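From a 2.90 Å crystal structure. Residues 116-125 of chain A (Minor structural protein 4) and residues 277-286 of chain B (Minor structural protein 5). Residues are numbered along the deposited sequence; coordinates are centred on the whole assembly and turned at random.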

ATOM      1  N   ASP A 116      24.260 -59.727   7.132  1.00 84.38           N
ATOM      2  CA  ASP A 116      24.340 -60.834   6.166  1.00 83.35           C
ATOM      3  C   ASP A 116      24.294 -60.353   4.690  1.00 84.28           C
ATOM      4  O   ASP A 116      23.536 -60.903   3.881  1.00 83.19           O
ATOM      5  CB  ASP A 116      23.245 -61.890   6.463  1.00 85.74           C
ATOM      6  CG  ASP A 116      23.347 -62.553   7.825  1.00 96.35           C
ATOM      7  OD1 ASP A 116      22.833 -61.972   8.810  1.00 96.64           O
ATOM      8  OD2 ASP A 116      23.901 -63.677   7.899  1.00102.39           O
ATOM      9  N   VAL A 117      25.092 -59.312   4.353  1.00 80.33           N
ATOM     10  CA  VAL A 117      25.106 -58.716   2.997  1.00 79.34           C
ATOM     11  C   VAL A 117      26.103 -59.453   2.079  1.00 85.63           C
ATOM     12  O   VAL A 117      27.273 -59.630   2.424  1.00 86.66           O
ATOM     13  CB  VAL A 117      25.260 -57.154   2.959  1.00 80.84           C
ATOM     14  CG1 VAL A 117      25.968 -56.620   4.193  1.00 81.69           C
ATOM     15  CG2 VAL A 117      25.928 -56.649   1.683  1.00 79.31           C
ATOM     16  N   THR A 118      25.588 -59.915   0.922  1.00 81.76           N
ATOM     17  CA  THR A 118      26.319 -60.634  -0.121  1.00 81.66           C
ATOM     18  C   THR A 118      26.176 -59.858  -1.440  1.00 86.51           C
ATOM     19  O   THR A 118      25.600 -58.769  -1.448  1.00 85.74           O
ATOM     20  CB  THR A 118      25.795 -62.081  -0.264  1.00 83.04           C
ATOM     21  OG1 THR A 118      24.567 -62.088  -0.984  1.00 79.03           O
ATOM     22  CG2 THR A 118      25.631 -62.792   1.062  1.00 81.99           C
ATOM     23  N   SER A 119      26.677 -60.421  -2.555  1.00 83.58           N
ATOM     24  CA  SER A 119      26.574 -59.777  -3.859  1.00 81.97           C
ATOM     25  C   SER A 119      25.132 -59.721  -4.358  1.00 84.87           C
ATOM     26  O   SER A 119      24.773 -58.783  -5.057  1.00 84.90           O
ATOM     27  CB  SER A 119      27.462 -60.481  -4.880  1.00 85.64           C
ATOM     28  OG  SER A 119      27.114 -61.846  -5.038  1.00 97.84           O
ATOM     29  N   THR A 120      24.302 -60.694  -3.971  1.00 80.58           N
ATOM     30  CA  THR A 120      22.918 -60.817  -4.433  1.00 79.43           C
ATOM     31  C   THR A 120      21.850 -60.558  -3.328  1.00 80.60           C
ATOM     32  O   THR A 120      20.669 -60.466  -3.665  1.00 80.76           O
ATOM     33  CB  THR A 120      22.730 -62.198  -5.137  1.00 93.81           C
ATOM     34  OG1 THR A 120      21.345 -62.462  -5.388  1.00 98.36           O
ATOM     35  CG2 THR A 120      23.332 -63.375  -4.344  1.00 96.06           C
ATOM     36  N   SER A 121      22.239 -60.424  -2.043  1.00 74.54           N
ATOM     37  CA  SER A 121      21.258 -60.240  -0.964  1.00 73.31           C
ATOM     38  C   SER A 121      21.755 -59.456   0.267  1.00 73.30           C
ATOM     39  O   SER A 121      22.945 -59.165   0.382  1.00 72.52           O
ATOM     40  CB  SER A 121      20.768 -61.609  -0.497  1.00 79.62           C
ATOM     41  OG  SER A 121      21.809 -62.323   0.155  1.00 91.99           O
ATOM     42  N   ALA A 122      20.830 -59.173   1.213  1.00 67.47           N
ATOM     43  CA  ALA A 122      21.079 -58.534   2.516  1.00 66.89           C
ATOM     44  C   ALA A 122      19.876 -58.756   3.424  1.00 71.98           C
ATOM     45  O   ALA A 122      18.787 -59.059   2.933  1.00 71.58           O
ATOM     46  CB  ALA A 122      21.355 -57.047   2.367  1.00 66.04           C
ATOM     47  N   LYS A 123      20.073 -58.635   4.743  1.00 69.42           N
ATOM     48  CA  LYS A 123      19.015 -58.828   5.726  1.00 70.04           C
ATOM     49  C   LYS A 123      18.792 -57.515   6.431  1.00 75.23           C
ATOM     50  O   LYS A 123      19.739 -56.892   6.923  1.00 76.02           O
ATOM     51  CB  LYS A 123      19.379 -59.944   6.727  1.00 74.64           C
ATOM     52  CG  LYS A 123      18.210 -60.412   7.599  1.00 92.50           C
ATOM     53  CD  LYS A 123      18.483 -61.731   8.312  1.00106.07           C
ATOM     54  CE  LYS A 123      18.919 -61.533   9.744  1.00126.95           C
ATOM     55  NZ  LYS A 123      20.349 -61.130   9.849  1.00142.02           N
ATOM     56  N   ILE A 124      17.546 -57.067   6.438  1.00 71.08           N
ATOM     57  CA  ILE A 124      17.189 -55.822   7.088  1.00 69.84           C
ATOM     58  C   ILE A 124      16.438 -56.184   8.346  1.00 76.03           C
ATOM     59  O   ILE A 124      15.527 -57.010   8.285  1.00 78.34           O
ATOM     60  CB  ILE A 124      16.444 -54.823   6.147  1.00 70.80           C
ATOM     61  CG1 ILE A 124      16.000 -53.535   6.885  1.00 69.93           C
ATOM     62  CG2 ILE A 124      15.263 -55.472   5.417  1.00 71.76           C
ATOM     63  CD1 ILE A 124      17.133 -52.570   7.314  1.00 75.16           C
ATOM     64  N   SER A 125      16.872 -55.635   9.491  1.00 70.37           N
ATOM     65  CA  SER A 125      16.272 -55.868  10.801  1.00 69.77           C
ATOM     66  C   SER A 125      15.979 -54.514  11.435  1.00 72.29           C
ATOM     67  O   SER A 125      16.656 -53.531  11.127  1.00 72.78           O
ATOM     68  CB  SER A 125      17.217 -56.673  11.677  1.00 73.94           C
ATOM     69  OG  SER A 125      17.767 -57.762  10.954  1.00 86.97           O
TER
ATOM     70  N   SER B 277      15.870 -43.731   6.376  1.00 64.60           N
ATOM     71  CA  SER B 277      16.473 -44.698   5.451  1.00 64.17           C
ATOM     72  C   SER B 277      17.842 -45.159   5.950  1.00 70.66           C
ATOM     73  O   SER B 277      18.485 -44.461   6.729  1.00 71.19           O
ATOM     74  CB  SER B 277      16.567 -44.140   4.037  1.00 64.61           C
ATOM     75  OG  SER B 277      17.660 -43.244   3.916  1.00 71.33           O
ATOM     76  N   VAL B 278      18.246 -46.362   5.546  1.00 67.96           N
ATOM     77  CA  VAL B 278      19.548 -46.923   5.866  1.00 68.40           C
ATOM     78  C   VAL B 278      20.168 -47.349   4.536  1.00 70.43           C
ATOM     79  O   VAL B 278      19.452 -47.827   3.653  1.00 68.69           O
ATOM     80  CB  VAL B 278      19.514 -48.013   6.976  1.00 73.50           C
ATOM     81  CG1 VAL B 278      19.178 -49.393   6.438  1.00 73.24           C
ATOM     82  CG2 VAL B 278      20.822 -48.048   7.740  1.00 75.07           C
ATOM     83  N   ALA B 279      21.461 -47.072   4.354  1.00 66.68           N
ATOM     84  CA  ALA B 279      22.160 -47.403   3.121  1.00 65.42           C
ATOM     85  C   ALA B 279      23.176 -48.554   3.253  1.00 71.79           C
ATOM     86  O   ALA B 279      23.907 -48.679   4.250  1.00 72.52           O
ATOM     87  CB  ALA B 279      22.832 -46.173   2.570  1.00 65.89           C
ATOM     88  N   PHE B 280      23.202 -49.407   2.227  1.00 67.84           N
ATOM     89  CA  PHE B 280      24.139 -50.503   2.163  1.00 68.38           C
ATOM     90  C   PHE B 280      24.557 -50.676   0.741  1.00 73.37           C
ATOM     91  O   PHE B 280      23.948 -50.073  -0.140  1.00 72.11           O
ATOM     92  CB  PHE B 280      23.530 -51.782   2.733  1.00 70.18           C
ATOM     93  CG  PHE B 280      22.483 -52.463   1.891  1.00 70.60           C
ATOM     94  CD1 PHE B 280      21.153 -52.050   1.936  1.00 72.26           C
ATOM     95  CD2 PHE B 280      22.809 -53.568   1.110  1.00 72.70           C
ATOM     96  CE1 PHE B 280      20.173 -52.708   1.190  1.00 72.32           C
ATOM     97  CE2 PHE B 280      21.830 -54.218   0.351  1.00 75.11           C
ATOM     98  CZ  PHE B 280      20.516 -53.794   0.407  1.00 72.08           C
ATOM     99  N   LYS B 281      25.582 -51.506   0.509  1.00 72.54           N
ATOM    100  CA  LYS B 281      26.122 -51.813  -0.812  1.00 72.70           C
ATOM    101  C   LYS B 281      26.418 -53.308  -0.864  1.00 79.12           C
ATOM    102  O   LYS B 281      27.064 -53.853   0.041  1.00 79.56           O
ATOM    103  CB  LYS B 281      27.411 -51.001  -1.041  1.00 75.75           C
ATOM    104  CG  LYS B 281      27.820 -50.780  -2.491  1.00 80.89           C
ATOM    105  CD  LYS B 281      29.226 -50.168  -2.545  1.00 86.58           C
ATOM    106  CE  LYS B 281      29.425 -49.124  -3.622  1.00 98.68           C
ATOM    107  NZ  LYS B 281      29.410 -49.702  -4.994  1.00112.42           N
ATOM    108  N   THR B 282      25.932 -53.976  -1.921  1.00 76.96           N
ATOM    109  CA  THR B 282      26.182 -55.403  -2.145  1.00 78.21           C
ATOM    110  C   THR B 282      27.670 -55.571  -2.429  1.00 87.46           C
ATOM    111  O   THR B 282      28.303 -54.660  -2.975  1.00 87.65           O
ATOM    112  CB  THR B 282      25.336 -55.960  -3.315  1.00 77.58           C
ATOM    113  OG1 THR B 282      25.416 -55.089  -4.441  1.00 74.94           O
ATOM    114  CG2 THR B 282      23.897 -56.187  -2.945  1.00 72.59           C
ATOM    115  N   THR B 283      28.233 -56.717  -2.045  1.00 87.49           N
ATOM    116  CA  THR B 283      29.647 -56.985  -2.274  1.00 90.13           C
ATOM    117  C   THR B 283      29.893 -57.316  -3.746  1.00 98.04           C
ATOM    118  O   THR B 283      28.939 -57.563  -4.485  1.00 95.48           O
ATOM    119  CB  THR B 283      30.159 -58.037  -1.285  1.00 93.15           C
ATOM    120  OG1 THR B 283      29.280 -59.159  -1.301  1.00 92.19           O
ATOM    121  CG2 THR B 283      30.271 -57.492   0.128  1.00 87.61           C
ATOM    122  N   LEU B 284      31.156 -57.257  -4.188  1.00100.48           N
ATOM    123  CA  LEU B 284      31.492 -57.600  -5.570  1.00102.75           C
ATOM    124  C   LEU B 284      31.984 -59.050  -5.645  1.00113.30           C
ATOM    125  O   LEU B 284      32.732 -59.465  -4.756  1.00115.98           O
ATOM    126  CB  LEU B 284      32.526 -56.634  -6.153  1.00103.52           C
ATOM    127  CG  LEU B 284      31.934 -55.524  -7.002  1.00106.97           C
ATOM    128  CD1 LEU B 284      32.787 -54.274  -6.939  1.00107.98           C
ATOM    129  CD2 LEU B 284      31.680 -55.989  -8.446  1.00109.28           C
ATOM    130  N   PRO B 285      31.581 -59.863  -6.646  1.00111.72           N
ATOM    131  CA  PRO B 285      32.071 -61.250  -6.686  1.00114.17           C
ATOM    132  C   PRO B 285      33.470 -61.398  -7.335  1.00121.49           C
ATOM    133  O   PRO B 285      33.924 -60.497  -8.058  1.00120.86           O
ATOM    134  CB  PRO B 285      30.953 -62.000  -7.438  1.00114.66           C
ATOM    135  CG  PRO B 285      30.042 -60.918  -8.038  1.00116.33           C
ATOM    136  CD  PRO B 285      30.699 -59.587  -7.797  1.00111.85           C
ATOM    137  N   LYS B 286      34.164 -62.534  -7.052  1.00120.55           N
ATOM    138  CA  LYS B 286      35.500 -62.842  -7.587  1.00148.22           C
ATOM    139  C   LYS B 286      35.425 -63.532  -8.956  1.00172.34           C
ATOM    140  O   LYS B 286      35.307 -62.873  -9.993  1.00127.77           O
ATOM    141  CB  LYS B 286      36.286 -63.717  -6.602  1.00152.89           C
TER

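The two stretches bury 413 Å² between them. A:Ser119 has the largest area covered by the other stretch, 75 Å², where the backbones come closest.

Apolar side chains form one group. A:Val117, A:Ala122 and A:Ile124 direct their CA-to-CB bonds toward chain B, and B:Val278 and B:Phe280 direct theirs toward chain A. The CB of A:Ala122 lies 3.5 Å from CE2 of B:Phe280. The small side chain places its methyl directly against the ring. The CG2 of A:Val117 approaches the same ring at CD2, at 4.4 Å. Both methyls meet the ring obliquely. B:Phe280 is buried, with chi1 in the p well. Further along the strands, CD1 of A:Ile124 touches CG1 of B:Val278 at 3.9 Å. The CA atoms of this pair are 9.3 Å apart, and the two side chains together span the gap.

Polar contact across the stretches is sparse. One weak hydrogen bond runs from N of B:Thr283 to O of A:Thr118, 3.4 Å long. Nearby, CA of A:Ser119 makes a CA-H...O contact of 3.3 Å with O of B:Thr283. The CA atoms of A:Ser119 and B:Thr283 are 4.4 Å apart. N of A:Ser119 is 3.2 Å from OG1 of B:Thr283, but the angle is too poor for a hydrogen bond.

Packing closes the loop region. CG2 of A:Val117 lies 3.4 Å from O of B:Lys281. CB of B:Thr282 lies 3.4 Å from O of A:Thr118 and 3.4 Å from O of A:Ser119. Its OG1 is hydrogen-bonded elsewhere in the structure. CB of A:Ser119 rests 4.1 Å from CG of B:Pro285.

Chain A also has bonds within its own stretch. N of A:Thr118 donates to O of A:Ser121 at 2.8 Å. The hydroxyls A:Thr118 OG1 and A:Ser121 OG are hydrogen-bonded at 3.0 Å. The CA-to-CB bonds of both residues point away from chain B. A salt bridge joins NZ of A:Lys123 to OD1 of A:Asp116 at 2.8 Å, outside the contact.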